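Local coordinates for protein N-terminal acetyltransferase B complex subunit NAT3 (Candida albicans, PDB 5K04) that catalyses the acetylation of protein N-termini, probably with acetyl-CoA as donor, as the GNAT-fold subunit of the two-chain NatB complex, at residues Trp39-Tyr44 and Leu100-Asp105; Tyr57-Thr62 and Ile75-Val80; Trp71-Thr76 and Leu107-Phe112. All coordinates share one frame; numbering follows the deposited sequence.

Contact 1. Residues Trp39-Tyr44 and Leu100-Asp105; sequences WPQLFY and LTQVKD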
loop_
_atom_site.group_PDB
_atom_site.type_symbol
_atom_site.label_atom_id
_atom_site.label_comp_id
_atom_site.label_asym_id
_atom_site.label_seq_id
_atom_site.Cartn_x
_atom_site.Cartn_y
_atom_site.Cartn_z
ATOM N N TRP B 39 5.928 -13.668 -16.857
ATOM C CA TRP B 39 4.956 -13.450 -17.931
ATOM C C TRP B 39 4.405 -12.035 -17.820
ATOM O O TRP B 39 3.213 -11.835 -17.559
ATOM C CB TRP B 39 3.834 -14.489 -17.880
ATOM C CG TRP B 39 4.360 -15.851 -17.586
ATOM C CD1 TRP B 39 4.874 -16.745 -18.483
ATOM C CD2 TRP B 39 4.461 -16.471 -16.293
ATOM N NE1 TRP B 39 5.294 -17.884 -17.829
ATOM C CE2 TRP B 39 5.048 -17.745 -16.485
ATOM C CE3 TRP B 39 4.118 -16.068 -14.992
ATOM C CZ2 TRP B 39 5.299 -18.626 -15.424
ATOM C CZ3 TRP B 39 4.356 -16.948 -13.934
ATOM C CH2 TRP B 39 4.951 -18.209 -14.159
ATOM N N PRO B 40 5.252 -11.024 -18.046
ATOM C CA PRO B 40 4.809 -9.634 -17.818
ATOM C C PRO B 40 3.661 -9.184 -18.705
ATOM O O PRO B 40 2.878 -8.319 -18.285
ATOM C CB PRO B 40 6.076 -8.805 -18.083
ATOM C CG PRO B 40 7.042 -9.729 -18.778
ATOM C CD PRO B 40 6.685 -11.120 -18.401
ATOM N N GLN B 41 3.543 -9.724 -19.926
ATOM C CA GLN B 41 2.445 -9.329 -20.807
ATOM C C GLN B 41 1.103 -9.948 -20.418
ATOM O O GLN B 41 0.062 -9.502 -20.918
ATOM C CB GLN B 41 2.767 -9.699 -22.252
ATOM C CG GLN B 41 3.950 -8.952 -22.838
ATOM C CD GLN B 41 4.061 -9.121 -24.351
ATOM O OE1 GLN B 41 3.061 -9.065 -25.072
ATOM N NE2 GLN B 41 5.294 -9.314 -24.836
ATOM N N LEU B 42 1.105 -10.970 -19.559
ATOM C CA LEU B 42 -0.091 -11.718 -19.194
ATOM C C LEU B 42 -0.651 -11.245 -17.862
ATOM O O LEU B 42 -1.462 -11.935 -17.235
ATOM C CB LEU B 42 0.208 -13.221 -19.165
ATOM C CG LEU B 42 0.910 -13.820 -20.409
ATOM C CD1 LEU B 42 0.806 -15.344 -20.445
ATOM C CD2 LEU B 42 0.377 -13.243 -21.709
ATOM N N PHE B 43 -0.228 -10.069 -17.428
ATOM C CA PHE B 43 -0.687 -9.449 -16.191
ATOM C C PHE B 43 -1.047 -8.018 -16.593
ATOM O O PHE B 43 -0.193 -7.123 -16.676
ATOM C CB PHE B 43 0.386 -9.525 -15.098
ATOM C CG PHE B 43 -0.129 -9.259 -13.696
ATOM C CD1 PHE B 43 -1.404 -8.747 -13.482
ATOM C CD2 PHE B 43 0.685 -9.510 -12.590
ATOM C CE1 PHE B 43 -1.866 -8.494 -12.203
ATOM C CE2 PHE B 43 0.231 -9.267 -11.299
ATOM C CZ PHE B 43 -1.055 -8.758 -11.108
ATOM N N TYR B 44 -2.323 -7.824 -16.887
ATOM C CA TYR B 44 -2.826 -6.539 -17.332
ATOM C C TYR B 44 -4.127 -6.239 -16.605
ATOM O O TYR B 44 -4.790 -7.124 -16.052
ATOM C CB TYR B 44 -3.045 -6.494 -18.854
ATOM C CG TYR B 44 -3.794 -7.686 -19.394
ATOM C CD1 TYR B 44 -5.185 -7.692 -19.465
ATOM C CD2 TYR B 44 -3.116 -8.806 -19.841
ATOM C CE1 TYR B 44 -5.880 -8.803 -19.984
ATOM C CE2 TYR B 44 -3.796 -9.923 -20.349
ATOM C CZ TYR B 44 -5.170 -9.914 -20.414
ATOM O OH TYR B 44 -5.827 -11.022 -20.896
ATOM N N LEU B 100 -2.690 -12.004 -27.600
ATOM C CA LEU B 100 -1.266 -11.928 -27.303
ATOM C C LEU B 100 -0.517 -13.049 -28.017
ATOM O O LEU B 100 -0.947 -14.209 -27.992
ATOM C CB LEU B 100 -1.056 -11.997 -25.796
ATOM C CG LEU B 100 -1.965 -11.003 -25.063
ATOM C CD1 LEU B 100 -1.768 -11.038 -23.541
ATOM C CD2 LEU B 100 -1.758 -9.590 -25.590
ATOM N N THR B 101 0.588 -12.695 -28.680
ATOM C CA THR B 101 1.258 -13.657 -29.554
ATOM C C THR B 101 1.916 -14.765 -28.751
ATOM O O THR B 101 2.037 -15.900 -29.231
ATOM C CB THR B 101 2.296 -12.957 -30.438
ATOM O OG1 THR B 101 3.266 -12.296 -29.616
ATOM C CG2 THR B 101 1.628 -11.937 -31.348
ATOM N N GLN B 102 2.349 -14.442 -27.538
ATOM C CA GLN B 102 2.869 -15.434 -26.610
ATOM C C GLN B 102 1.819 -16.502 -26.299
ATOM O O GLN B 102 2.143 -17.693 -26.208
ATOM C CB GLN B 102 3.342 -14.688 -25.363
ATOM C CG GLN B 102 3.613 -15.485 -24.123
ATOM C CD GLN B 102 4.254 -14.609 -23.047
ATOM O OE1 GLN B 102 4.050 -13.391 -23.019
ATOM N NE2 GLN B 102 5.059 -15.222 -22.182
ATOM N N VAL B 103 0.545 -16.096 -26.179
ATOM C CA VAL B 103 -0.553 -17.038 -25.955
ATOM C C VAL B 103 -0.889 -17.801 -27.231
ATOM O O VAL B 103 -1.127 -19.013 -27.198
ATOM C CB VAL B 103 -1.795 -16.294 -25.428
ATOM C CG1 VAL B 103 -3.012 -17.216 -25.401
ATOM C CG2 VAL B 103 -1.537 -15.700 -24.052
ATOM N N LYS B 104 -0.939 -17.097 -28.371
ATOM C CA LYS B 104 -1.283 -17.737 -29.640
ATOM C C LYS B 104 -0.313 -18.856 -29.993
ATOM O O LYS B 104 -0.675 -19.785 -30.724
ATOM C CB LYS B 104 -1.294 -16.707 -30.766
ATOM C CG LYS B 104 -2.460 -15.722 -30.759
ATOM C CD LYS B 104 -2.288 -14.788 -31.946
ATOM C CE LYS B 104 -3.338 -13.712 -32.004
ATOM N NZ LYS B 104 -3.033 -12.777 -33.118
ATOM N N ASP B 105 0.925 -18.762 -29.513
ATOM C CA ASP B 105 1.946 -19.767 -29.753
ATOM C C ASP B 105 1.797 -20.974 -28.848
ATOM O O ASP B 105 2.561 -21.933 -29.000
ATOM C CB ASP B 105 3.340 -19.172 -29.550
ATOM C CG ASP B 105 3.698 -18.143 -30.600
ATOM O OD1 ASP B 105 2.934 -18.006 -31.583
ATOM O OD2 ASP B 105 4.739 -17.467 -30.433
#
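Trp39 meets Gln102 at the rim of its indole: the amide nitrogen NE2 of Gln102 comes near the ring plane, 4.0 Å from CD1 of Trp39. The two side chains cross at about a right angle, with ring and amide planes turned 46° against each other, and the touch is van der Waals packing. Gln102 carries CG anti to its own backbone N (chi1 165°), and an extended chain beyond it delivers the amide to the turn. The other branch of that amide serves the next residues. OE1 of Gln102 lies 4.0 Å from CB of Gln41, whose own carbonyl oxygen is approached by a methyl, CD1 of Leu100, at 3.5 Å. Leu42 then supplies the buried centre. Its backbone N bonds back to O of Trp39, 3.0 Å away, closing a tight turn before the strand begins. From there its CD2 meets two apolar partners at the helix start, 3.6 Å from CD1 of Leu100 and 3.9 Å from CG2 of Val103; the two leucines slide past each other in opposite directions. Tyr44 finishes the walk, with CE2 of its ring 3.9 Å from CD1 of Leu100, so this one methyl touches Gln41, Leu42 and Tyr44. The phenol end of Tyr44 is anchored separately, its OH bonded to O of Leu93, while Gln41 also packs on Asp212 of the partner chain. Leu100 is the N-cap residue of the short helix 101-104. Without any direct hydrogen bond, the contact joins the turn leading into strand 43-48 to the start of a short helix in the connection between strands 70-80 and 108-114 of the GNAT fold.

Contact 2. Residues Tyr57-Thr62 and Ile75-Val80; sequences YMMAKT and ITAVTV. With COA (coenzyme A), chain D.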
loop_
_atom_site.group_PDB
_atom_site.type_symbol
_atom_site.label_atom_id
_atom_site.label_comp_id
_atom_site.label_asym_id
_atom_site.label_seq_id
_atom_site.Cartn_x
_atom_site.Cartn_y
_atom_site.Cartn_z
ATOM N N TYR B 57 -8.524 -7.049 -13.328
ATOM C CA TYR B 57 -7.237 -7.472 -13.854
ATOM C C TYR B 57 -7.256 -8.956 -14.192
ATOM O O TYR B 57 -8.126 -9.712 -13.750
ATOM C CB TYR B 57 -6.073 -7.159 -12.891
ATOM C CG TYR B 57 -6.176 -7.744 -11.484
ATOM C CD1 TYR B 57 -5.733 -9.031 -11.197
ATOM C CD2 TYR B 57 -6.679 -6.977 -10.439
ATOM C CE1 TYR B 57 -5.817 -9.547 -9.905
ATOM C CE2 TYR B 57 -6.771 -7.466 -9.162
ATOM C CZ TYR B 57 -6.338 -8.750 -8.887
ATOM O OH TYR B 57 -6.444 -9.207 -7.594
ATOM N N MET B 58 -6.278 -9.332 -15.023
ATOM C CA MET B 58 -5.997 -10.701 -15.427
ATOM C C MET B 58 -4.551 -11.035 -15.076
ATOM O O MET B 58 -3.639 -10.256 -15.374
ATOM C CB MET B 58 -6.217 -10.893 -16.931
ATOM C CG MET B 58 -5.320 -11.961 -17.525
ATOM S SD MET B 58 -5.743 -13.558 -16.907
ATOM C CE MET B 58 -7.340 -13.544 -17.565
ATOM N N MET B 59 -4.359 -12.167 -14.392
ATOM C CA MET B 59 -3.051 -12.766 -14.172
ATOM C C MET B 59 -3.091 -14.121 -14.847
ATOM O O MET B 59 -3.905 -14.973 -14.481
ATOM C CB MET B 59 -2.717 -12.928 -12.683
ATOM C CG MET B 59 -2.867 -11.665 -11.850
ATOM S SD MET B 59 -2.844 -12.005 -10.111
ATOM C CE MET B 59 -1.274 -12.709 -10.120
ATOM N N ALA B 60 -2.243 -14.305 -15.849
ATOM C CA ALA B 60 -2.124 -15.576 -16.530
ATOM C C ALA B 60 -0.642 -15.907 -16.696
ATOM O O ALA B 60 0.237 -15.073 -16.464
ATOM C CB ALA B 60 -2.849 -15.555 -17.888
ATOM N N LYS B 61 -0.373 -17.139 -17.117
ATOM C CA LYS B 61 0.995 -17.594 -17.321
ATOM C C LYS B 61 1.013 -18.611 -18.451
ATOM O O LYS B 61 -0.036 -19.070 -18.917
ATOM C CB LYS B 61 1.579 -18.206 -16.040
ATOM C CG LYS B 61 0.726 -19.337 -15.439
ATOM C CD LYS B 61 1.525 -20.204 -14.462
ATOM C CE LYS B 61 0.587 -21.060 -13.634
ATOM N NZ LYS B 61 1.323 -21.910 -12.670
ATOM N N THR B 62 2.224 -18.958 -18.894
ATOM C CA THR B 62 2.427 -20.086 -19.797
ATOM C C THR B 62 3.257 -21.153 -19.098
ATOM O O THR B 62 4.045 -20.858 -18.201
ATOM C CB THR B 62 3.113 -19.685 -21.131
ATOM O OG1 THR B 62 4.433 -19.210 -20.874
ATOM C CG2 THR B 62 2.273 -18.640 -21.927
ATOM N N ILE B 75 -4.872 -19.449 -16.852
ATOM C CA ILE B 75 -5.445 -18.319 -16.127
ATOM C C ILE B 75 -5.362 -18.614 -14.631
ATOM O O ILE B 75 -5.882 -19.636 -14.171
ATOM C CB ILE B 75 -6.898 -18.067 -16.555
ATOM C CG1 ILE B 75 -6.964 -17.600 -18.005
ATOM C CG2 ILE B 75 -7.527 -17.029 -15.653
ATOM C CD1 ILE B 75 -8.341 -17.768 -18.620
ATOM N N THR B 76 -4.711 -17.731 -13.870
ATOM C CA THR B 76 -4.692 -17.877 -12.418
ATOM C C THR B 76 -5.684 -16.969 -11.709
ATOM O O THR B 76 -6.272 -17.379 -10.709
ATOM C CB THR B 76 -3.289 -17.628 -11.859
ATOM O OG1 THR B 76 -3.014 -16.229 -11.840
ATOM C CG2 THR B 76 -2.315 -18.299 -12.728
ATOM N N ALA B 77 -5.907 -15.759 -12.216
ATOM C CA ALA B 77 -6.834 -14.842 -11.556
ATOM C C ALA B 77 -7.473 -13.875 -12.552
ATOM O O ALA B 77 -6.773 -13.211 -13.328
ATOM C CB ALA B 77 -6.116 -14.057 -10.447
ATOM N N VAL B 78 -8.802 -13.799 -12.503
ATOM C CA VAL B 78 -9.600 -12.750 -13.121
ATOM C C VAL B 78 -10.556 -12.217 -12.065
ATOM O O VAL B 78 -11.236 -13.003 -11.396
ATOM C CB VAL B 78 -10.414 -13.266 -14.320
ATOM C CG1 VAL B 78 -10.912 -12.107 -15.154
ATOM C CG2 VAL B 78 -9.602 -14.214 -15.146
ATOM N N THR B 79 -10.621 -10.893 -11.924
ATOM C CA THR B 79 -11.587 -10.248 -11.050
ATOM C C THR B 79 -11.997 -8.923 -11.659
ATOM O O THR B 79 -11.231 -8.280 -12.378
ATOM C CB THR B 79 -11.070 -9.985 -9.623
ATOM O OG1 THR B 79 -9.727 -9.469 -9.663
ATOM C CG2 THR B 79 -11.094 -11.242 -8.850
ATOM N N VAL B 80 -13.209 -8.512 -11.320
ATOM C CA VAL B 80 -13.809 -7.290 -11.817
ATOM C C VAL B 80 -14.430 -6.567 -10.636
ATOM O O VAL B 80 -15.140 -7.180 -9.832
ATOM C CB VAL B 80 -14.862 -7.587 -12.900
ATOM C CG1 VAL B 80 -15.585 -6.308 -13.337
ATOM C CG2 VAL B 80 -14.203 -8.279 -14.083
HETATM N N1A COA D . -24.783 -14.034 -11.305
HETATM C C2A COA D . -25.431 -14.932 -12.312
HETATM N N3A COA D . -24.540 -15.034 -13.541
HETATM C C4A COA D . -23.277 -14.308 -13.796
HETATM C C5A COA D . -22.688 -13.269 -12.713
HETATM C C6A COA D . -23.510 -13.207 -11.366
HETATM N N6A COA D . -23.106 -12.454 -10.225
HETATM N N7A COA D . -21.280 -12.759 -13.125
HETATM C C8A COA D . -20.782 -13.417 -14.462
HETATM N N9A COA D . -22.088 -14.372 -14.718
HETATM C C1B COA D . -21.954 -15.449 -15.928
HETATM C C2B COA D . -23.189 -15.571 -16.875
HETATM O O2B COA D . -24.060 -16.696 -17.016
HETATM C C3B COA D . -22.596 -14.630 -17.899
HETATM O O3B COA D . -23.112 -14.067 -19.110
HETATM P P3B COA D . -24.205 -12.988 -19.667
HETATM O O7A COA D . -23.402 -11.895 -20.351
HETATM O O8A COA D . -25.006 -13.779 -20.709
HETATM O O9A COA D . -24.982 -12.507 -18.464
HETATM C C4B COA D . -20.994 -14.653 -17.641
HETATM O O4B COA D . -20.572 -15.413 -16.436
HETATM C C5B COA D . -20.098 -13.492 -18.218
HETATM O O5B COA D . -20.081 -12.169 -17.674
HETATM P P1A COA D . -19.174 -10.837 -17.555
HETATM O O1A COA D . -18.021 -11.010 -18.473
HETATM O O2A COA D . -20.044 -9.647 -17.826
HETATM O O3A COA D . -18.722 -10.833 -16.056
HETATM P P2A COA D . -18.165 -9.844 -14.913
HETATM O O4A COA D . -19.351 -9.364 -14.129
HETATM O O5A COA D . -17.294 -8.852 -15.512
HETATM O O6A COA D . -17.369 -10.894 -13.992
HETATM C CBP COA D . -16.637 -12.628 -12.112
HETATM C CCP COA D . -17.474 -12.242 -13.514
HETATM C CDP COA D . -16.967 -14.209 -11.643
HETATM C CEP COA D . -14.977 -12.391 -12.354
HETATM C CAP COA D . -17.168 -11.541 -10.864
HETATM O OAP COA D . -18.543 -11.237 -10.822
HETATM C C9P COA D . -16.159 -11.451 -9.610
HETATM O O9P COA D . -16.301 -12.188 -8.476
HETATM N N8P COA D . -14.745 -11.000 -9.940
HETATM C C7P COA D . -13.471 -11.664 -9.291
HETATM C C6P COA D . -13.702 -12.881 -8.321
HETATM C C5P COA D . -14.173 -14.379 -8.798
HETATM O O5P COA D . -15.266 -14.994 -8.331
HETATM N N4P COA D . -13.370 -14.987 -9.880
HETATM C C3P COA D . -13.259 -15.411 -11.258
HETATM C C2P COA D . -14.170 -16.247 -12.141
HETATM S S1P COA D . -14.441 -17.980 -11.923
#
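The carbonyl oxygen of Met59 is gripped by three donors from Thr76 and Ala77. The backbone N of Thr76 approaches O of Met59 at 2.9 Å, the N of Ala77 reaches the same O of Met59 at 3.1 Å on a lone pair, and the hydroxyl OG1 of Thr76 adds a third bond to it, also 3.1 Å. A chi1 of 76° sets OG1 between the backbone N and carbonyl carbon of Thr76, turned to O of Met59; it stands well above that carbonyl plane, 65° out of it. Two residues facing one make a classic beta bulge, and the register slips by one beyond it. Before the bulge the antiparallel pairing is regular. N of Met59 gives a nearly straight bond to O of Ala77, 2.8 Å, and Tyr57 pairs with Thr79 through one good bond and one weak one. Side chains close both faces. CE of Met58, its chain bent at chi2 and chi3, presses on CG2 of Val78 at 3.4 Å and also meets Ile75. On the other face, OG1 of Thr79 sits over one face of the Tyr57 ring, offset toward the rim and 3.6 Å from CZ of Tyr57; this buried hydroxyl has no hydrogen-bond partner in the model. The phenol OH of Tyr57 is held by Asn19. Further out, strand 75-80 runs into the cofactor pocket, where its end borders the pantetheine arm of coenzyme A, whose exact placement here is doubtful. A bulge in this strand recurs in GNAT enzymes. Helix 89-96 packs on Val78 and Val80, helix 29-38 covers Tyr57 and Met59 on the opposite face, and strands 43-48 and 108-114 flank the hairpin.

Contact 3. Residues Trp71-Thr76 and Leu107-Phe112; sequences WHTHIT and LFIDLF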
loop_
_atom_site.group_PDB
_atom_site.type_symbol
_atom_site.label_atom_id
_atom_site.label_comp_id
_atom_site.label_asym_id
_atom_site.label_seq_id
_atom_site.Cartn_x
_atom_site.Cartn_y
_atom_site.Cartn_z
ATOM N N TRP B 71 3.266 -26.406 -25.138
ATOM C CA TRP B 71 2.998 -25.345 -24.179
ATOM C C TRP B 71 1.521 -24.973 -24.193
ATOM O O TRP B 71 0.820 -25.153 -25.193
ATOM C CB TRP B 71 3.850 -24.098 -24.481
ATOM C CG TRP B 71 5.261 -24.249 -24.067
ATOM C CD1 TRP B 71 6.232 -24.967 -24.706
ATOM C CD2 TRP B 71 5.877 -23.683 -22.908
ATOM N NE1 TRP B 71 7.417 -24.879 -24.016
ATOM C CE2 TRP B 71 7.226 -24.095 -22.908
ATOM C CE3 TRP B 71 5.427 -22.854 -21.880
ATOM C CZ2 TRP B 71 8.120 -23.719 -21.913
ATOM C CZ3 TRP B 71 6.310 -22.484 -20.890
ATOM C CH2 TRP B 71 7.642 -22.913 -20.911
ATOM N N HIS B 72 1.068 -24.431 -23.063
ATOM C CA HIS B 72 -0.282 -23.909 -22.929
ATOM C C HIS B 72 -0.259 -22.716 -21.986
ATOM O O HIS B 72 0.665 -22.551 -21.186
ATOM C CB HIS B 72 -1.244 -24.965 -22.402
ATOM C CG HIS B 72 -0.995 -25.340 -20.981
ATOM N ND1 HIS B 72 -1.769 -24.873 -19.940
ATOM C CD2 HIS B 72 -0.050 -26.132 -20.422
ATOM C CE1 HIS B 72 -1.316 -25.367 -18.801
ATOM N NE2 HIS B 72 -0.270 -26.131 -19.067
ATOM N N THR B 73 -1.290 -21.878 -22.087
ATOM C CA THR B 73 -1.464 -20.773 -21.158
ATOM C C THR B 73 -2.462 -21.164 -20.076
ATOM O O THR B 73 -3.346 -22.004 -20.278
ATOM C CB THR B 73 -1.927 -19.484 -21.847
ATOM O OG1 THR B 73 -3.335 -19.510 -22.002
ATOM C CG2 THR B 73 -1.311 -19.379 -23.203
ATOM N N HIS B 74 -2.296 -20.545 -18.911
ATOM C CA HIS B 74 -3.103 -20.840 -17.741
ATOM C C HIS B 74 -3.572 -19.532 -17.132
ATOM O O HIS B 74 -2.770 -18.611 -16.940
ATOM C CB HIS B 74 -2.319 -21.650 -16.705
ATOM C CG HIS B 74 -3.125 -21.993 -15.494
ATOM N ND1 HIS B 74 -3.912 -23.124 -15.424
ATOM C CD2 HIS B 74 -3.292 -21.340 -14.320
ATOM C CE1 HIS B 74 -4.518 -23.158 -14.250
ATOM N NE2 HIS B 74 -4.168 -22.082 -13.567
ATOM N N ILE B 75 -4.872 -19.449 -16.852
ATOM C CA ILE B 75 -5.445 -18.319 -16.127
ATOM C C ILE B 75 -5.362 -18.614 -14.631
ATOM O O ILE B 75 -5.882 -19.636 -14.171
ATOM C CB ILE B 75 -6.898 -18.067 -16.555
ATOM C CG1 ILE B 75 -6.964 -17.600 -18.005
ATOM C CG2 ILE B 75 -7.527 -17.029 -15.653
ATOM C CD1 ILE B 75 -8.341 -17.768 -18.620
ATOM N N THR B 76 -4.711 -17.731 -13.870
ATOM C CA THR B 76 -4.692 -17.877 -12.418
ATOM C C THR B 76 -5.684 -16.969 -11.709
ATOM O O THR B 76 -6.272 -17.379 -10.709
ATOM C CB THR B 76 -3.289 -17.628 -11.859
ATOM O OG1 THR B 76 -3.014 -16.229 -11.840
ATOM C CG2 THR B 76 -2.315 -18.299 -12.728
ATOM N N LEU B 107 -0.890 -24.029 -27.187
ATOM C CA LEU B 107 -1.849 -24.939 -27.789
ATOM C C LEU B 107 -3.271 -24.668 -27.313
ATOM O O LEU B 107 -4.221 -24.749 -28.105
ATOM C CB LEU B 107 -1.464 -26.384 -27.472
ATOM C CG LEU B 107 -0.259 -27.052 -28.143
ATOM C CD1 LEU B 107 -0.292 -28.533 -27.817
ATOM C CD2 LEU B 107 -0.242 -26.835 -29.662
ATOM N N PHE B 108 -3.432 -24.364 -26.026
ATOM C CA PHE B 108 -4.741 -24.105 -25.449
ATOM C C PHE B 108 -4.576 -23.195 -24.249
ATOM O O PHE B 108 -3.463 -22.949 -23.778
ATOM C CB PHE B 108 -5.447 -25.406 -25.047
ATOM C CG PHE B 108 -4.697 -26.219 -24.030
ATOM C CD1 PHE B 108 -4.873 -25.988 -22.672
ATOM C CD2 PHE B 108 -3.822 -27.221 -24.434
ATOM C CE1 PHE B 108 -4.181 -26.735 -21.728
ATOM C CE2 PHE B 108 -3.126 -27.978 -23.494
ATOM C CZ PHE B 108 -3.309 -27.733 -22.137
ATOM N N ILE B 109 -5.712 -22.698 -23.760
ATOM C CA ILE B 109 -5.799 -21.995 -22.487
ATOM C C ILE B 109 -6.598 -22.873 -21.533
ATOM O O ILE B 109 -7.653 -23.403 -21.901
ATOM C CB ILE B 109 -6.444 -20.607 -22.638
ATOM C CG1 ILE B 109 -5.841 -19.854 -23.834
ATOM C CG2 ILE B 109 -6.258 -19.796 -21.352
ATOM C CD1 ILE B 109 -6.433 -18.451 -24.059
ATOM N N ASP B 110 -6.074 -23.065 -20.326
ATOM C CA ASP B 110 -6.790 -23.788 -19.290
ATOM C C ASP B 110 -6.924 -22.912 -18.044
ATOM O O ASP B 110 -6.369 -21.808 -17.959
ATOM C CB ASP B 110 -6.102 -25.126 -18.974
ATOM C CG ASP B 110 -4.967 -24.994 -17.978
ATOM O OD1 ASP B 110 -4.239 -23.980 -18.018
ATOM O OD2 ASP B 110 -4.806 -25.907 -17.144
ATOM N N LEU B 111 -7.658 -23.441 -17.067
ATOM C CA LEU B 111 -8.024 -22.733 -15.853
ATOM C C LEU B 111 -8.691 -23.727 -14.924
ATOM O O LEU B 111 -9.185 -24.775 -15.350
ATOM C CB LEU B 111 -8.976 -21.570 -16.135
ATOM C CG LEU B 111 -10.251 -22.039 -16.844
ATOM C CD1 LEU B 111 -11.415 -22.315 -15.876
ATOM C CD2 LEU B 111 -10.672 -21.068 -17.905
ATOM N N PHE B 112 -8.744 -23.357 -13.655
ATOM C CA PHE B 112 -9.412 -24.146 -12.636
ATOM C C PHE B 112 -10.623 -23.381 -12.144
ATOM O O PHE B 112 -10.513 -22.205 -11.790
ATOM C CB PHE B 112 -8.484 -24.446 -11.460
ATOM C CG PHE B 112 -7.285 -25.290 -11.823
ATOM C CD1 PHE B 112 -7.425 -26.456 -12.559
ATOM C CD2 PHE B 112 -6.024 -24.922 -11.407
ATOM C CE1 PHE B 112 -6.339 -27.231 -12.877
ATOM C CE2 PHE B 112 -4.922 -25.696 -11.718
ATOM C CZ PHE B 112 -5.083 -26.856 -12.461
HETATM O O HOH W 1 -7.733 -20.633 -12.374
#
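Asp110 holds CG between its backbone N and carbonyl carbon (chi1 84°), whereas His74 carries CG anti to its backbone N (chi1 -179°), and the two side chains meet on the same face of the sheet. ND1 of His74 donates to OD1 of Asp110 over 2.8 Å, reaching it from above the carboxylate plane, 42° out of it. The same OD1 lies at the edge of a second imidazole, 3.3 Å from ND1 of His72, which itself donates a weak hydrogen bond to O of Thr73. CB of His72 sits over the centre of the Phe108 ring, a CH-pi contact 3.5 Å from the centroid; the two rings are nearly parallel but displaced, with little overlap. His74 in turn offers an edge to the face of Phe112, CE1 of His74 lying 3.6 Å from CE2 of Phe112. The strands bearing these groups are parallel, neighbours in the sheet and joined through helices 89-96 and 101-104, a beta-alpha-beta crossover central to the GNAT fold. Backbone bonds tie them, among them N of Thr73 to O of Phe108, N of Asp110 to O of Thr73 at 2.9 Å, and N of Ile75 to O of Asp110 at 3.0 Å. On the reverse face the packing is tight: OG1 of Thr73, buried without a hydrogen-bond partner in the model, is pressed to within 3.0 Å of CG2 of Ile109. Leu111 lies alongside Ile75 on this face and also packs on Tyr129. Towards Phe112 the direct bonding gives way to a water that donates to O of Ile75 at 2.8 Å and accepts from N of Phe112. Beyond strand 108-114, Arg160 of strand 156-162 makes a cation-pi contact with Phe108 and also packs against Asp110.

Overall arrangement
Contacts 2 and 3 share Ile75 and Thr76 on strand 70-80, which lies between strands 53-65 and 108-114; the centres of the two contacts are about 10 Å apart. A probable hydrogen bond from N of His74 to O of Lys61, 2.7 Å, carries the sheet from one to the other. Contact 1 joins contact 2 through strand 43-48, where O of Tyr44 and N of Met58 are 2.9 Å apart, and contact 3 through Val103, whose CG1 packs 3.5 Å from CG2 of Thr73. Only contact 2 enters the coenzyme A pocket, with Val78, Thr79 and Val80; the side chain of Leu111 in contact 3 is about 7 Å from the cofactor and that of Tyr44 about 12 Å.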